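Local coordinates for nitroalkane oxidase (Podospora anserina, PDB 3MKH), which uses FAD to oxidise nitroalkanes to aldehydes or ketones, releasing nitrite and reducing molecular oxygen to hydrogen peroxide, at residues V277-A288 with C359-V370. Numbering follows the deposited sequence.
Sequences VGAMGVGLMRAA and CSEAAVKACTDV
With CG beside its own backbone N (chi1 -66°), an extended chi2 and a bend at chi3 (73°), M285 reaches across to helix 359-370 and lies among C359, A362, A363 and A366 as a knob in a hole. CG rests 3.6 Å from A363 CA and also faces A366 CB, SD passes over the A362-A363 peptide, and the terminal CE folds onto A362 CB at 3.8 Å. Beyond this hole, Q323 and T324 of helix 311-340 also touch the knob.

Small residues let the backbones meet at one end, where the CA atoms of G278 and C359 are 5.0 Å apart. C359 sets its CB 3.5 Å from G278 O, and its sulfur, anti to the carbonyl carbon, lies alongside the same glycine. One turn on, A363 CB packs against G281 O at 3.9 Å. At the far end A288 CB meets V370 CG2 at 4.2 Å, with C367 SG nearby. No hydrogen bond spans the buried interface; apolar and van der Waals contacts carry it.

The axes of the two segments run nearly parallel, with a closest approach of 8.0 Å and an angle of 17°. One end, at V277, borders D399, the inferred proton acceptor; the other, at V370, neighbours V374, a FAD-binding residue. The two long helices, 262-298 and 345-374, belong to the C-terminal helical bundle characteristic of the acyl-CoA dehydrogenase fold.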
loop_
_atom_site.group_PDB
_atom_site.type_symbol
_atom_site.label_atom_id
_atom_site.label_comp_id
_atom_site.label_asym_id
_atom_site.label_seq_id
_atom_site.Cartn_x
_atom_site.Cartn_y
_atom_site.Cartn_z
ATOM N N VAL A 277 -19.466 11.483 4.978
ATOM C CA VAL A 277 -18.235 10.911 5.523
ATOM C C VAL A 277 -17.066 11.103 4.548
ATOM O O VAL A 277 -15.922 11.347 4.965
ATOM C CB VAL A 277 -18.396 9.413 5.908
ATOM C CG1 VAL A 277 -17.023 8.772 6.190
ATOM C CG2 VAL A 277 -19.306 9.285 7.137
ATOM N N GLY A 278 -17.359 11.010 3.254
ATOM C CA GLY A 278 -16.376 11.349 2.236
ATOM C C GLY A 278 -15.866 12.757 2.497
ATOM O O GLY A 278 -14.655 13.018 2.595
ATOM N N ALA A 279 -16.806 13.669 2.692
ATOM C CA ALA A 279 -16.446 15.056 2.898
ATOM C C ALA A 279 -15.686 15.271 4.215
ATOM O O ALA A 279 -14.802 16.133 4.283
ATOM C CB ALA A 279 -17.668 15.955 2.805
ATOM N N MET A 280 -16.008 14.498 5.252
ATOM C CA MET A 280 -15.231 14.584 6.510
ATOM C C MET A 280 -13.789 14.174 6.259
ATOM O O MET A 280 -12.841 14.773 6.798
ATOM C CB MET A 280 -15.811 13.671 7.595
ATOM C CG MET A 280 -17.250 13.960 7.955
ATOM S SD MET A 280 -17.849 12.769 9.176
ATOM C CE MET A 280 -19.427 13.504 9.546
ATOM N N GLY A 281 -13.631 13.117 5.475
ATOM C CA GLY A 281 -12.315 12.667 5.059
ATOM C C GLY A 281 -11.527 13.762 4.350
ATOM O O GLY A 281 -10.358 14.015 4.680
ATOM N N VAL A 282 -12.163 14.409 3.374
ATOM C CA VAL A 282 -11.527 15.499 2.639
ATOM C C VAL A 282 -11.095 16.619 3.576
ATOM O O VAL A 282 -10.003 17.174 3.437
ATOM C CB VAL A 282 -12.465 16.093 1.545
ATOM C CG1 VAL A 282 -11.781 17.257 0.819
ATOM C CG2 VAL A 282 -12.909 15.006 0.558
ATOM N N GLY A 283 -11.962 16.957 4.528
ATOM C CA GLY A 283 -11.666 18.028 5.469
ATOM C C GLY A 283 -10.444 17.739 6.329
ATOM O O GLY A 283 -9.606 18.613 6.554
ATOM N N LEU A 284 -10.344 16.516 6.842
ATOM C CA LEU A 284 -9.173 16.167 7.644
ATOM C C LEU A 284 -7.908 16.152 6.787
ATOM O O LEU A 284 -6.844 16.533 7.254
ATOM C CB LEU A 284 -9.340 14.802 8.310
ATOM C CG LEU A 284 -10.442 14.647 9.344
ATOM C CD1 LEU A 284 -10.458 13.203 9.869
ATOM C CD2 LEU A 284 -10.259 15.658 10.494
ATOM N N MET A 285 -8.029 15.686 5.544
ATOM C CA MET A 285 -6.875 15.624 4.649
ATOM C C MET A 285 -6.376 17.022 4.342
ATOM O O MET A 285 -5.177 17.295 4.408
ATOM C CB MET A 285 -7.226 14.871 3.362
ATOM C CG MET A 285 -7.534 13.393 3.629
ATOM S SD MET A 285 -8.189 12.486 2.212
ATOM C CE MET A 285 -6.701 12.354 1.214
ATOM N N ARG A 286 -7.309 17.908 4.020
ATOM C CA ARG A 286 -6.993 19.320 3.827
ATOM C C ARG A 286 -6.307 19.893 5.072
ATOM O O ARG A 286 -5.273 20.551 4.978
ATOM C CB ARG A 286 -8.281 20.105 3.504
ATOM C CG ARG A 286 -8.113 21.604 3.606
ATOM C CD ARG A 286 -8.890 22.320 2.507
ATOM N NE ARG A 286 -10.348 22.336 2.673
ATOM C CZ ARG A 286 -10.996 23.186 3.461
ATOM N NH1 ARG A 286 -10.317 24.053 4.207
ATOM N NH2 ARG A 286 -12.323 23.170 3.512
ATOM N N ALA A 287 -6.872 19.636 6.251
ATOM C CA ALA A 287 -6.258 20.157 7.478
ATOM C C ALA A 287 -4.842 19.603 7.688
ATOM O O ALA A 287 -3.948 20.330 8.093
ATOM C CB ALA A 287 -7.131 19.863 8.717
ATOM N N ALA A 288 -4.652 18.315 7.429
ATOM C CA ALA A 288 -3.340 17.704 7.621
ATOM C C ALA A 288 -2.338 18.283 6.623
ATOM O O ALA A 288 -1.209 18.641 6.987
ATOM C CB ALA A 288 -3.431 16.181 7.484
ATOM N N CYS A 359 -12.425 7.782 0.913
ATOM C CA CYS A 359 -12.019 8.983 1.617
ATOM C C CYS A 359 -11.690 8.695 3.083
ATOM O O CYS A 359 -10.763 9.288 3.631
ATOM C CB CYS A 359 -13.105 10.066 1.524
ATOM S SG CYS A 359 -13.456 10.639 -0.189
ATOM N N SER A 360 -12.442 7.795 3.715
ATOM C CA SER A 360 -12.169 7.477 5.120
ATOM C C SER A 360 -10.773 6.884 5.235
ATOM O O SER A 360 -10.004 7.256 6.113
ATOM C CB SER A 360 -13.219 6.518 5.706
ATOM O OG SER A 360 -13.201 5.276 5.021
ATOM N N GLU A 361 -10.427 5.982 4.325
ATOM C CA GLU A 361 -9.143 5.298 4.413
ATOM C C GLU A 361 -8.007 6.202 3.945
ATOM O O GLU A 361 -6.904 6.183 4.510
ATOM C CB GLU A 361 -9.193 3.955 3.659
ATOM C CG GLU A 361 -10.068 2.955 4.416
ATOM C CD GLU A 361 -10.258 1.618 3.712
ATOM O OE1 GLU A 361 -9.521 1.321 2.743
ATOM O OE2 GLU A 361 -11.146 0.858 4.154
ATOM N N ALA A 362 -8.292 7.027 2.942
ATOM C CA ALA A 362 -7.320 8.016 2.493
ATOM C C ALA A 362 -6.991 9.064 3.565
ATOM O O ALA A 362 -5.865 9.545 3.631
ATOM C CB ALA A 362 -7.781 8.687 1.207
ATOM N N ALA A 363 -7.967 9.428 4.396
ATOM C CA ALA A 363 -7.694 10.323 5.531
ATOM C C ALA A 363 -6.709 9.730 6.554
ATOM O O ALA A 363 -5.775 10.411 7.021
ATOM C CB ALA A 363 -9.014 10.743 6.224
ATOM N N VAL A 364 -6.915 8.472 6.922
ATOM C CA VAL A 364 -5.987 7.804 7.848
ATOM C C VAL A 364 -4.562 7.754 7.261
ATOM O O VAL A 364 -3.594 8.127 7.923
ATOM C CB VAL A 364 -6.481 6.376 8.212
ATOM C CG1 VAL A 364 -5.488 5.674 9.138
ATOM C CG2 VAL A 364 -7.884 6.449 8.842
ATOM N N LYS A 365 -4.448 7.324 6.007
ATOM C CA LYS A 365 -3.165 7.297 5.293
ATOM C C LYS A 365 -2.500 8.690 5.184
ATOM O O LYS A 365 -1.298 8.818 5.353
ATOM C CB LYS A 365 -3.359 6.647 3.911
ATOM C CG LYS A 365 -2.163 6.709 2.949
ATOM C CD LYS A 365 -0.887 6.138 3.556
ATOM C CE LYS A 365 0.140 5.768 2.457
ATOM N NZ LYS A 365 0.234 6.759 1.311
ATOM N N ALA A 366 -3.290 9.730 4.919
ATOM C CA ALA A 366 -2.770 11.088 4.871
ATOM C C ALA A 366 -2.208 11.522 6.213
ATOM O O ALA A 366 -1.181 12.196 6.268
ATOM C CB ALA A 366 -3.860 12.065 4.444
ATOM N N CYS A 367 -2.920 11.200 7.294
ATOM C CA CYS A 367 -2.473 11.606 8.618
ATOM C C CYS A 367 -1.170 10.893 9.004
ATOM O O CYS A 367 -0.271 11.512 9.583
ATOM C CB CYS A 367 -3.578 11.402 9.659
ATOM S SG CYS A 367 -4.958 12.574 9.490
ATOM N N THR A 368 -1.053 9.608 8.660
ATOM C CA THR A 368 0.176 8.871 8.974
ATOM C C THR A 368 1.335 9.376 8.115
ATOM O O THR A 368 2.456 9.513 8.607
ATOM C CB THR A 368 0.019 7.307 8.870
ATOM O OG1 THR A 368 -0.560 6.942 7.610
ATOM C CG2 THR A 368 -0.886 6.798 9.976
ATOM N N ASP A 369 1.060 9.661 6.840
ATOM C CA ASP A 369 2.080 10.222 5.946
ATOM C C ASP A 369 2.585 11.559 6.454
ATOM O O ASP A 369 3.784 11.838 6.430
ATOM C CB ASP A 369 1.523 10.436 4.534
ATOM C CG ASP A 369 1.597 9.194 3.676
ATOM O OD1 ASP A 369 2.273 8.224 4.076
ATOM O OD2 ASP A 369 0.981 9.194 2.583
ATOM N N VAL A 370 1.660 12.416 6.877
ATOM C CA VAL A 370 2.046 13.737 7.347
ATOM C C VAL A 370 2.874 13.670 8.642
ATOM O O VAL A 370 3.815 14.440 8.841
ATOM C CB VAL A 370 0.793 14.627 7.501
ATOM C CG1 VAL A 370 1.058 15.743 8.434
ATOM C CG2 VAL A 370 0.350 15.123 6.107
#